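Local coordinates for protein nucleoporin NUP82 (Saccharomyces cerevisiae, PDB 3PBP) that serves as a structural component of the nuclear pore complex, with the N-terminal domain present here taking part in binding the nucleoporin NUP116, at residues Tyr195-Asn198 and Asp204-Ala207; Val315-Asp320 and Ile325-Asp330; Ser362-Pro367 and Pro424-Ile429; Leu437-Asn442 and Thr446-Ser451. The protein carries 1 engineered substitution. All blocks are in the same frame, centred on the assembly; numbering follows the deposited sequence.

How the contacts relate
Four contacts follow one another along the chain; none nests in or crosses another. Contact 1 closes the short turn between strands 194-198 and 204-208, and contact 2 the turn between 313-319 and 323-329. These hairpins lie in successive sheets and pack face to face, Ile205 meeting Leu327 and Val317. Contact 3 closes a longer loop of 56 residues, which includes most of its own sheet and a helix, and brings the edge strands of the last two sheets together; Leu363, in its first segment, reaches back to Cys316 and Ser318 of contact 2. Contact 4 closes the final hairpin, whose first strand pairs with 425-431 of contact 3. Contacts 1 and 4 lie on opposite sides of the chain's centre.

Contact 1: Tyr195-Asn198 and Asp204-Ala207; sequences YCLN and DIFA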
loop_
_atom_site.group_PDB
_atom_site.type_symbol
_atom_site.label_atom_id
_atom_site.label_comp_id
_atom_site.label_asym_id
_atom_site.label_seq_id
_atom_site.Cartn_x
_atom_site.Cartn_y
_atom_site.Cartn_z
ATOM N N TYR A 195 3.117 2.207 -0.028
ATOM C CA TYR A 195 3.255 1.205 1.025
ATOM C C TYR A 195 1.885 0.623 1.373
ATOM O O TYR A 195 0.914 1.362 1.492
ATOM C CB TYR A 195 3.848 1.829 2.295
ATOM C CG TYR A 195 5.314 2.174 2.241
ATOM C CD1 TYR A 195 6.280 1.185 2.189
ATOM C CD2 TYR A 195 5.730 3.499 2.307
ATOM C CE1 TYR A 195 7.632 1.501 2.211
ATOM C CE2 TYR A 195 7.075 3.833 2.330
ATOM C CZ TYR A 195 8.023 2.826 2.284
ATOM O OH TYR A 195 9.358 3.148 2.330
ATOM N N CYS A 196 1.817 -0.690 1.550
ATOM C CA CYS A 196 0.568 -1.364 1.901
ATOM C C CYS A 196 0.751 -2.120 3.191
ATOM O O CYS A 196 1.728 -2.843 3.343
ATOM C CB CYS A 196 0.172 -2.372 0.826
ATOM S SG CYS A 196 -0.030 -1.627 -0.799
ATOM N N LEU A 197 -0.183 -1.951 4.113
ATOM C CA LEU A 197 -0.143 -2.661 5.387
ATOM C C LEU A 197 -1.201 -3.767 5.327
ATOM O O LEU A 197 -2.394 -3.480 5.274
ATOM C CB LEU A 197 -0.469 -1.713 6.533
ATOM C CG LEU A 197 -0.436 -2.343 7.926
ATOM C CD1 LEU A 197 1.003 -2.621 8.318
ATOM C CD2 LEU A 197 -1.080 -1.412 8.933
ATOM N N ASN A 198 -0.771 -5.028 5.324
ATOM C CA ASN A 198 -1.722 -6.132 5.262
ATOM C C ASN A 198 -1.809 -6.890 6.596
ATOM O O ASN A 198 -0.964 -6.714 7.481
ATOM C CB ASN A 198 -1.359 -7.073 4.103
ATOM C CG ASN A 198 -0.496 -8.220 4.534
ATOM O OD1 ASN A 198 0.397 -8.064 5.364
ATOM N ND2 ASN A 198 -0.745 -9.386 3.964
ATOM N N ASP A 204 2.076 -6.898 8.015
ATOM C CA ASP A 204 3.296 -6.805 7.234
ATOM C C ASP A 204 3.233 -5.610 6.291
ATOM O O ASP A 204 2.175 -5.020 6.097
ATOM C CB ASP A 204 3.513 -8.096 6.451
ATOM C CG ASP A 204 4.185 -9.175 7.289
ATOM O OD1 ASP A 204 5.370 -8.977 7.679
ATOM O OD2 ASP A 204 3.526 -10.213 7.559
ATOM N N ILE A 205 4.372 -5.246 5.718
ATOM C CA ILE A 205 4.416 -4.124 4.805
ATOM C C ILE A 205 4.860 -4.561 3.408
ATOM O O ILE A 205 5.829 -5.287 3.246
ATOM C CB ILE A 205 5.368 -3.022 5.336
ATOM C CG1 ILE A 205 4.830 -2.492 6.662
ATOM C CG2 ILE A 205 5.517 -1.919 4.303
ATOM C CD1 ILE A 205 5.726 -1.518 7.347
ATOM N N PHE A 206 4.117 -4.137 2.399
ATOM C CA PHE A 206 4.477 -4.451 1.032
ATOM C C PHE A 206 4.603 -3.107 0.348
ATOM O O PHE A 206 4.277 -2.066 0.941
ATOM C CB PHE A 206 3.402 -5.309 0.357
ATOM C CG PHE A 206 3.301 -6.704 0.920
ATOM C CD1 PHE A 206 2.737 -6.930 2.180
ATOM C CD2 PHE A 206 3.823 -7.781 0.223
ATOM C CE1 PHE A 206 2.701 -8.213 2.734
ATOM C CE2 PHE A 206 3.791 -9.067 0.771
ATOM C CZ PHE A 206 3.232 -9.280 2.030
ATOM N N ALA A 207 5.085 -3.106 -0.888
ATOM C CA ALA A 207 5.230 -1.841 -1.574
ATOM C C ALA A 207 5.239 -1.956 -3.077
ATOM O O ALA A 207 5.742 -2.921 -3.637
ATOM C CB ALA A 207 6.492 -1.146 -1.105
#
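Tyr195-Asn198 and Asp204-Ala207 run antiparallel, their strand axes 148° apart, with Cys196/Phe206 and Asn198/Asp204 as hydrogen-bonded pairs. The bond from Phe206 N to Cys196 O is 2.9 Å long, and Cys196 N donates to Phe206 O in return.

On the face of Tyr195, Leu197, Ile205 and Ala207 the contact is apolar. Tyr195 CD1 meets Ile205 CG2 at 3.8 Å and the small Ala207 CB at 4.0 Å. Leu197 holds CG anti to its backbone N (chi1 -179°), which brings CD1 across to Ile205 CG1 at 4.2 Å. Branched aliphatic chains suit this face, because Leu327 and Val317 press on it from the next sheet.

The other face is more polar. Asn198 brings OD1 to the edge of the Phe206 ring, 3.5 Å from CE1, with amide and ring planes 73° apart; its ND2 donates to the carbonyl of Asn180. Putting a leucine at Asn198 would probably deprive that carbonyl of its donor and the ring edge of its polar neighbour. Asp204, alongside Asn198 and pointing the same way, forms a salt bridge with Lys98 of the NUP116 chain.

Short-turned antiparallel strands such as these are the building material of beta-propeller blades, and this hairpin also contributes to the surface that binds NUP116.

Contact 2: Val315-Asp320 and Ile325-Asp330; sequences VCVSFD and ILLFKD
Val317 and Ile325 form one hydrogen-bonded pair of this antiparallel hairpin, and Val315 and Leu327 the other; Cys316 and Leu326 face each other between them as a non-hydrogen-bonded pair. Of the four backbone bonds, the one from Leu327 N to Val315 O is 2.8 Å long. That from Val317 N to Ile325 O is longer, at 3.3 Å. The strand axes diverge by 33° from exact antiparallelism, the twist usual in such sheets.

The apolar contacts divide between the two faces. On one, Ile325 carries CG1 in the crowded position between its backbone N and carbonyl carbon (chi1 66°). This swings the chain over its neighbours: CG1 lies 3.9 Å from Val317 CB, and CD1 comes to the edge of the Phe319 ring, in its plane and 3.9 Å from CE2. Farther along, Leu327 CD1 touches Val317 CG2 at 4.2 Å. Beta-branched valine and isoleucine suit extended backbone, and the flat Phe319 closes the end of this row.

On the opposite face the thiol of Cys316 supplies a compact, weakly polar surface, its SG 3.8 Å from Leu326 CD2.

The hairpin is flanked on both sides within its sheet. Strand 299-306 lies beyond 313-319, and strand 347-355 beyond 323-329. Cys316 faces Leu363 of the following sheet, while the Val317 and Leu327 side meets Ile205 of the preceding one. Phe328 packs on an apolar side chain of the other protein chain.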
loop_
_atom_site.group_PDB
_atom_site.type_symbol
_atom_site.label_atom_id
_atom_site.label_comp_id
_atom_site.label_asym_id
_atom_site.label_seq_id
_atom_site.Cartn_x
_atom_site.Cartn_y
_atom_site.Cartn_z
ATOM N N VAL A 315 8.396 5.586 8.725
ATOM C CA VAL A 315 7.166 4.847 8.504
ATOM C C VAL A 315 6.590 4.508 9.862
ATOM O O VAL A 315 7.298 3.981 10.706
ATOM C CB VAL A 315 7.417 3.543 7.732
ATOM C CG1 VAL A 315 6.104 2.808 7.524
ATOM C CG2 VAL A 315 8.076 3.851 6.398
ATOM N N CYS A 316 5.318 4.824 10.085
ATOM C CA CYS A 316 4.700 4.527 11.366
ATOM C C CYS A 316 3.577 3.514 11.213
ATOM O O CYS A 316 2.743 3.638 10.314
ATOM C CB CYS A 316 4.155 5.803 12.010
ATOM S SG CYS A 316 3.338 5.524 13.623
ATOM N N VAL A 317 3.566 2.514 12.095
ATOM C CA VAL A 317 2.542 1.472 12.073
ATOM C C VAL A 317 1.828 1.288 13.423
ATOM O O VAL A 317 2.466 1.263 14.478
ATOM C CB VAL A 317 3.148 0.128 11.647
ATOM C CG1 VAL A 317 2.053 -0.906 11.491
ATOM C CG2 VAL A 317 3.903 0.296 10.338
ATOM N N SER A 318 0.500 1.171 13.367
ATOM C CA SER A 318 -0.357 0.963 14.541
ATOM C C SER A 318 -0.568 -0.519 14.809
ATOM O O SER A 318 -0.486 -1.345 13.890
ATOM C CB SER A 318 -1.751 1.551 14.319
ATOM O OG SER A 318 -1.731 2.956 14.363
ATOM N N PHE A 319 -0.885 -0.842 16.064
ATOM C CA PHE A 319 -1.143 -2.224 16.472
ATOM C C PHE A 319 -2.260 -2.325 17.516
ATOM O O PHE A 319 -2.497 -1.379 18.271
ATOM C CB PHE A 319 0.136 -2.849 17.018
ATOM C CG PHE A 319 1.046 -3.393 15.954
ATOM C CD1 PHE A 319 0.798 -4.635 15.386
ATOM C CD2 PHE A 319 2.160 -2.666 15.533
ATOM C CE1 PHE A 319 1.646 -5.152 14.412
ATOM C CE2 PHE A 319 3.014 -3.174 14.559
ATOM C CZ PHE A 319 2.756 -4.424 13.996
ATOM N N ASP A 320 -2.938 -3.477 17.536
ATOM C CA ASP A 320 -4.034 -3.758 18.473
ATOM C C ASP A 320 -3.751 -3.302 19.899
ATOM O O ASP A 320 -4.620 -2.762 20.563
ATOM C CB ASP A 320 -4.314 -5.259 18.555
ATOM C CG ASP A 320 -5.149 -5.770 17.424
ATOM O OD1 ASP A 320 -6.205 -5.163 17.149
ATOM O OD2 ASP A 320 -4.755 -6.799 16.822
ATOM N N ILE A 325 5.070 1.630 16.194
ATOM C CA ILE A 325 6.474 1.350 15.916
ATOM C C ILE A 325 6.946 2.308 14.826
ATOM O O ILE A 325 6.366 2.377 13.745
ATOM C CB ILE A 325 6.745 -0.135 15.493
ATOM C CG1 ILE A 325 6.086 -0.466 14.153
ATOM C CG2 ILE A 325 6.260 -1.062 16.565
ATOM C CD1 ILE A 325 6.536 -1.807 13.563
ATOM N N LEU A 326 7.979 3.077 15.139
ATOM C CA LEU A 326 8.535 4.038 14.206
ATOM C C LEU A 326 9.662 3.334 13.472
ATOM O O LEU A 326 10.635 2.918 14.079
ATOM C CB LEU A 326 9.040 5.260 14.974
ATOM C CG LEU A 326 7.981 5.971 15.831
ATOM C CD1 LEU A 326 8.558 7.258 16.397
ATOM C CD2 LEU A 326 6.750 6.289 14.983
ATOM N N LEU A 327 9.517 3.194 12.159
ATOM C CA LEU A 327 10.496 2.493 11.343
ATOM C C LEU A 327 11.269 3.409 10.405
ATOM O O LEU A 327 10.818 4.499 10.082
ATOM C CB LEU A 327 9.783 1.423 10.524
ATOM C CG LEU A 327 8.760 0.572 11.276
ATOM C CD1 LEU A 327 8.012 -0.343 10.290
ATOM C CD2 LEU A 327 9.467 -0.220 12.345
ATOM N N PHE A 328 12.432 2.930 9.965
ATOM C CA PHE A 328 13.316 3.651 9.057
ATOM C C PHE A 328 13.839 2.711 7.954
ATOM O O PHE A 328 14.368 1.639 8.245
ATOM C CB PHE A 328 14.490 4.224 9.850
ATOM C CG PHE A 328 15.543 4.861 8.998
ATOM C CD1 PHE A 328 15.318 6.105 8.392
ATOM C CD2 PHE A 328 16.759 4.218 8.787
ATOM C CE1 PHE A 328 16.302 6.696 7.584
ATOM C CE2 PHE A 328 17.739 4.794 7.991
ATOM C CZ PHE A 328 17.513 6.036 7.386
ATOM N N LYS A 329 13.687 3.117 6.694
ATOM C CA LYS A 329 14.141 2.318 5.548
ATOM C C LYS A 329 15.614 2.602 5.227
ATOM O O LYS A 329 15.941 3.657 4.682
ATOM C CB LYS A 329 13.264 2.631 4.338
ATOM C CG LYS A 329 13.705 2.036 3.038
ATOM C CD LYS A 329 12.632 2.305 2.007
ATOM C CE LYS A 329 13.187 2.366 0.592
ATOM N NZ LYS A 329 14.037 3.569 0.312
ATOM N N ASP A 330 16.487 1.651 5.573
ATOM C CA ASP A 330 17.924 1.780 5.370
ATOM C C ASP A 330 18.461 1.389 4.006
ATOM O O ASP A 330 19.505 1.894 3.588
ATOM C CB ASP A 330 18.697 0.981 6.424
ATOM C CG ASP A 330 18.380 -0.514 6.395
ATOM O OD1 ASP A 330 19.312 -1.341 6.585
ATOM O OD2 ASP A 330 17.195 -0.871 6.203
#

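Contact 3: Ser362-Pro367 and Pro424-Ile429; sequences SLITLP and PNLAYI
Leu366 and Tyr428 meet through aliphatic atoms alone: the methyl CD1 of Leu366 comes to CB of Tyr428 at 4.0 Å, and the two side chains lie across each other at a slant. Tyr428 sets CG anti to its backbone N (chi1 166°), and this carries the ring away from Leu366 after CB has made the contact. The phenol end is engaged elsewhere, with a weak hydrogen bond between its OH and Asn430 ND2. With CG anti to its carbonyl carbon (chi1 -65°), Leu366 points its branch at strand 425-431.

The segments are too far apart for backbone pairing, with CA atoms of Leu366 and Tyr428 6.9 Å apart and those of Ile364 and Leu426 8.3 Å apart. This is the relation of neighbouring blades in a beta-propeller: strands 362-364 and 425-431 each begin a sheet, run in roughly the same direction, and face each other through side chains.

At the second point of contact Ile364 turns CG2 to CD2 of Leu426, at 4.3 Å; the two methyls touch side-on, at the long end of van der Waals range. Bulky aliphatic residues suit these positions, since each must span the space between two sheets. Leu426 also packs on Leu437 and Leu439 of its own sheet, and Ile364 on Ile376 of its own. Asn425, whose CB points away from Ser362-Pro367, uses OD1 to accept a hydrogen bond from Ile26 N near the start of the chain.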
loop_
_atom_site.group_PDB
_atom_site.type_symbol
_atom_site.label_atom_id
_atom_site.label_comp_id
_atom_site.label_asym_id
_atom_site.label_seq_id
_atom_site.Cartn_x
_atom_site.Cartn_y
_atom_site.Cartn_z
ATOM N N SER A 362 -6.911 5.932 14.540
ATOM C CA SER A 362 -6.355 6.466 13.294
ATOM C C SER A 362 -5.122 7.342 13.467
ATOM O O SER A 362 -4.885 7.906 14.537
ATOM C CB SER A 362 -7.397 7.263 12.528
ATOM O OG SER A 362 -7.426 8.585 13.015
ATOM N N LEU A 363 -4.341 7.442 12.390
ATOM C CA LEU A 363 -3.114 8.244 12.357
ATOM C C LEU A 363 -3.294 9.365 11.334
ATOM O O LEU A 363 -3.862 9.149 10.255
ATOM C CB LEU A 363 -1.920 7.378 11.959
ATOM C CG LEU A 363 -1.655 6.176 12.860
ATOM C CD1 LEU A 363 -0.481 5.385 12.311
ATOM C CD2 LEU A 363 -1.387 6.656 14.290
ATOM N N ILE A 364 -2.812 10.557 11.672
ATOM C CA ILE A 364 -2.960 11.709 10.788
ATOM C C ILE A 364 -1.708 12.572 10.801
ATOM O O ILE A 364 -1.030 12.674 11.824
ATOM C CB ILE A 364 -4.167 12.576 11.226
ATOM C CG1 ILE A 364 -5.447 11.748 11.166
ATOM C CG2 ILE A 364 -4.290 13.801 10.343
ATOM C CD1 ILE A 364 -6.684 12.484 11.596
ATOM N N THR A 365 -1.399 13.183 9.659
ATOM C CA THR A 365 -0.236 14.060 9.548
ATOM C C THR A 365 -0.606 15.323 8.815
ATOM O O THR A 365 -1.495 15.324 7.967
ATOM C CB THR A 365 0.929 13.428 8.767
ATOM O OG1 THR A 365 0.403 12.613 7.714
ATOM C CG2 THR A 365 1.826 12.617 9.685
ATOM N N LEU A 366 0.086 16.401 9.162
ATOM C CA LEU A 366 -0.136 17.686 8.529
ATOM C C LEU A 366 1.181 18.071 7.882
ATOM O O LEU A 366 2.167 18.346 8.571
ATOM C CB LEU A 366 -0.562 18.734 9.565
ATOM C CG LEU A 366 -1.917 18.460 10.225
ATOM C CD1 LEU A 366 -2.174 19.469 11.315
ATOM C CD2 LEU A 366 -3.018 18.513 9.183
ATOM N N PRO A 367 1.213 18.078 6.540
ATOM C CA PRO A 367 2.386 18.418 5.723
ATOM C C PRO A 367 3.218 19.565 6.285
ATOM O O PRO A 367 4.443 19.560 6.195
ATOM C CB PRO A 367 1.765 18.767 4.376
ATOM C CG PRO A 367 0.626 17.791 4.293
ATOM C CD PRO A 367 0.024 17.864 5.690
ATOM N N PRO A 424 -12.485 13.439 15.186
ATOM C CA PRO A 424 -12.571 14.717 14.483
ATOM C C PRO A 424 -11.809 14.827 13.169
ATOM O O PRO A 424 -11.000 13.967 12.798
ATOM C CB PRO A 424 -12.085 15.713 15.534
ATOM C CG PRO A 424 -11.035 14.940 16.235
ATOM C CD PRO A 424 -11.677 13.575 16.414
ATOM N N ASN A 425 -12.110 15.914 12.476
ATOM C CA ASN A 425 -11.522 16.257 11.202
ATOM C C ASN A 425 -10.482 17.324 11.573
ATOM O O ASN A 425 -10.812 18.310 12.231
ATOM C CB ASN A 425 -12.641 16.823 10.316
ATOM C CG ASN A 425 -12.338 16.728 8.846
ATOM O OD1 ASN A 425 -11.680 17.598 8.278
ATOM N ND2 ASN A 425 -12.818 15.666 8.212
ATOM N N LEU A 426 -9.224 17.119 11.195
ATOM C CA LEU A 426 -8.183 18.095 11.514
ATOM C C LEU A 426 -7.806 18.983 10.340
ATOM O O LEU A 426 -8.019 18.632 9.184
ATOM C CB LEU A 426 -6.919 17.396 12.010
ATOM C CG LEU A 426 -6.862 16.960 13.464
ATOM C CD1 LEU A 426 -8.055 16.084 13.787
ATOM C CD2 LEU A 426 -5.558 16.219 13.698
ATOM N N ALA A 427 -7.228 20.135 10.652
ATOM C CA ALA A 427 -6.791 21.073 9.636
ATOM C C ALA A 427 -5.853 22.114 10.237
ATOM O O ALA A 427 -6.099 22.646 11.310
ATOM C CB ALA A 427 -7.994 21.747 9.005
ATOM N N TYR A 428 -4.764 22.387 9.534
ATOM C CA TYR A 428 -3.781 23.378 9.962
ATOM C C TYR A 428 -4.188 24.731 9.387
ATOM O O TYR A 428 -4.401 24.862 8.187
ATOM C CB TYR A 428 -2.393 22.984 9.446
ATOM C CG TYR A 428 -1.334 24.062 9.528
ATOM C CD1 TYR A 428 -0.528 24.205 10.658
ATOM C CD2 TYR A 428 -1.101 24.904 8.447
ATOM C CE1 TYR A 428 0.495 25.161 10.699
ATOM C CE2 TYR A 428 -0.096 25.858 8.475
ATOM C CZ TYR A 428 0.704 25.986 9.598
ATOM O OH TYR A 428 1.711 26.934 9.596
ATOM N N ILE A 429 -4.307 25.735 10.246
ATOM C CA ILE A 429 -4.686 27.063 9.796
ATOM C C ILE A 429 -3.690 28.113 10.269
ATOM O O ILE A 429 -3.498 28.307 11.469
ATOM C CB ILE A 429 -6.076 27.434 10.305
ATOM C CG1 ILE A 429 -7.096 26.462 9.726
ATOM C CG2 ILE A 429 -6.409 28.863 9.920
ATOM C CD1 ILE A 429 -8.480 26.640 10.281
#

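Contact 4: Leu437-Asn442 and Thr446-Ser451; sequences LALMSN and TFQNIS
Leu437 and Ile450 form a close apolar contact in this hairpin, with Ile450 CD1 3.6 Å from Leu437 CB. Ile450 directs CG1 anti to its carbonyl carbon (chi1 -59°), which lays the end of its chain beside Leu437, midway along strand 434-440. Next to it Leu437 N donates to Gln448 O over 2.7 Å, and Gln448 N returns a bond to Leu437 O. Leu439 and Thr446 make the second reciprocal pair, with Leu439 N 2.7 Å from Thr446 O.

Between them Ala438 faces Phe447 as a non-hydrogen-bonded pair. The small methyl of Ala438 suits this place because the bulky ring lies next to it, CE2 3.9 Å from Ala438 CB. Phe447 also stacks edge-to-face with Phe13, from the N-terminal part of the chain.

Here the chain ends its last propeller blade: strand 434-440 pairs with 425-431 on one side and 445-449 on the other. Leu437 and Leu439, both buried, pack on Leu426 of the neighbouring strand in their own sheet and on Ile417 and Ala418 of strand 413-419, in the preceding sheet, as leucines between two blades would be expected to do.

The outer strand is more open. Thr446 and Gln448 are only partly buried, a fitting place for polar residues, and Asn449 is exposed. Gln448 stretches out beyond CG, so that OE1 lies 3.7 Å from CD1 of Leu439, a van der Waals contact, while NE2 donates to the carbonyl of Ile417. In the turn, where Asn442 is exposed, Ser441 OG accepts a hydrogen bond from Thr444 N.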
loop_
_atom_site.group_PDB
_atom_site.type_symbol
_atom_site.label_atom_id
_atom_site.label_comp_id
_atom_site.label_asym_id
_atom_site.label_seq_id
_atom_site.Cartn_x
_atom_site.Cartn_y
_atom_site.Cartn_z
ATOM N N LEU A 437 -4.686 24.561 14.990
ATOM C CA LEU A 437 -5.240 23.274 14.612
ATOM C C LEU A 437 -6.742 23.355 14.779
ATOM O O LEU A 437 -7.232 23.624 15.866
ATOM C CB LEU A 437 -4.688 22.172 15.505
ATOM C CG LEU A 437 -5.300 20.786 15.321
ATOM C CD1 LEU A 437 -5.021 20.261 13.916
ATOM C CD2 LEU A 437 -4.717 19.856 16.362
ATOM N N ALA A 438 -7.477 23.142 13.700
ATOM C CA ALA A 438 -8.923 23.188 13.777
ATOM C C ALA A 438 -9.433 21.776 13.971
ATOM O O ALA A 438 -9.124 20.889 13.186
ATOM C CB ALA A 438 -9.499 23.786 12.505
ATOM N N LEU A 439 -10.193 21.559 15.037
ATOM C CA LEU A 439 -10.761 20.248 15.319
ATOM C C LEU A 439 -12.239 20.331 15.017
ATOM O O LEU A 439 -12.985 21.032 15.693
ATOM C CB LEU A 439 -10.547 19.870 16.783
ATOM C CG LEU A 439 -9.083 19.687 17.185
ATOM C CD1 LEU A 439 -8.989 19.322 18.659
ATOM C CD2 LEU A 439 -8.457 18.599 16.320
HETATM N N MSE A 440 -12.658 19.621 13.984
HETATM C CA MSE A 440 -14.050 19.626 13.576
HETATM C C MSE A 440 -14.741 18.324 13.937
HETATM O O MSE A 440 -14.158 17.251 13.823
HETATM C CB MSE A 440 -14.138 19.823 12.065
HETATM C CG MSE A 440 -15.550 19.765 11.478
HETATM SE SE MSE A 440 -16.519 21.436 11.657
HETATM C CE MSE A 440 -15.134 22.617 10.946
ATOM N N SER A 441 -15.990 18.428 14.374
ATOM C CA SER A 441 -16.789 17.255 14.713
ATOM C C SER A 441 -18.241 17.594 14.411
ATOM O O SER A 441 -18.579 18.748 14.133
ATOM C CB SER A 441 -16.632 16.869 16.192
ATOM O OG SER A 441 -17.265 17.805 17.043
ATOM N N ASN A 442 -19.093 16.581 14.435
ATOM C CA ASN A 442 -20.507 16.783 14.176
ATOM C C ASN A 442 -21.011 17.996 14.946
ATOM O O ASN A 442 -21.514 18.953 14.366
ATOM C CB ASN A 442 -21.287 15.542 14.618
ATOM C CG ASN A 442 -20.661 14.856 15.842
ATOM O OD1 ASN A 442 -20.325 15.498 16.845
ATOM N ND2 ASN A 442 -20.509 13.538 15.758
ATOM N N THR A 446 -13.466 23.399 17.162
ATOM C CA THR A 446 -12.499 23.985 18.078
ATOM C C THR A 446 -11.219 24.391 17.372
ATOM O O THR A 446 -10.904 23.878 16.307
ATOM C CB THR A 446 -12.133 22.983 19.166
ATOM O OG1 THR A 446 -13.323 22.565 19.838
ATOM C CG2 THR A 446 -11.177 23.600 20.168
ATOM N N PHE A 447 -10.486 25.318 17.971
ATOM C CA PHE A 447 -9.219 25.772 17.414
ATOM C C PHE A 447 -8.209 25.732 18.546
ATOM O O PHE A 447 -8.554 26.012 19.691
ATOM C CB PHE A 447 -9.341 27.197 16.851
ATOM C CG PHE A 447 -10.269 27.303 15.671
ATOM C CD1 PHE A 447 -11.646 27.244 15.842
ATOM C CD2 PHE A 447 -9.766 27.399 14.382
ATOM C CE1 PHE A 447 -12.510 27.273 14.746
ATOM C CE2 PHE A 447 -10.623 27.428 13.280
ATOM C CZ PHE A 447 -11.996 27.363 13.466
ATOM N N GLN A 448 -6.969 25.368 18.236
ATOM C CA GLN A 448 -5.926 25.290 19.250
ATOM C C GLN A 448 -4.590 25.738 18.703
ATOM O O GLN A 448 -4.293 25.530 17.530
ATOM C CB GLN A 448 -5.810 23.863 19.766
ATOM C CG GLN A 448 -7.143 23.293 20.154
ATOM C CD GLN A 448 -7.020 22.035 20.949
ATOM O OE1 GLN A 448 -8.016 21.504 21.446
ATOM N NE2 GLN A 448 -5.794 21.540 21.085
ATOM N N ASN A 449 -3.782 26.345 19.562
ATOM C CA ASN A 449 -2.476 26.837 19.157
ATOM C C ASN A 449 -1.501 25.694 18.935
ATOM O O ASN A 449 -1.536 24.689 19.643
ATOM C CB ASN A 449 -1.932 27.787 20.219
ATOM C CG ASN A 449 -2.855 28.972 20.467
ATOM O OD1 ASN A 449 -2.993 29.859 19.619
ATOM N ND2 ASN A 449 -3.499 28.988 21.631
ATOM N N ILE A 450 -0.641 25.855 17.936
ATOM C CA ILE A 450 0.363 24.854 17.604
ATOM C C ILE A 450 1.729 25.530 17.632
ATOM O O ILE A 450 1.923 26.579 17.017
ATOM C CB ILE A 450 0.130 24.263 16.187
ATOM C CG1 ILE A 450 -1.255 23.618 16.098
ATOM C CG2 ILE A 450 1.214 23.244 15.870
ATOM C CD1 ILE A 450 -1.465 22.454 17.052
ATOM N N SER A 451 2.673 24.944 18.358
ATOM C CA SER A 451 4.011 25.513 18.434
ATOM C C SER A 451 4.806 25.124 17.187
ATOM O O SER A 451 4.925 23.939 16.860
ATOM C CB SER A 451 4.727 25.021 19.698
ATOM O OG SER A 451 4.788 23.605 19.739
#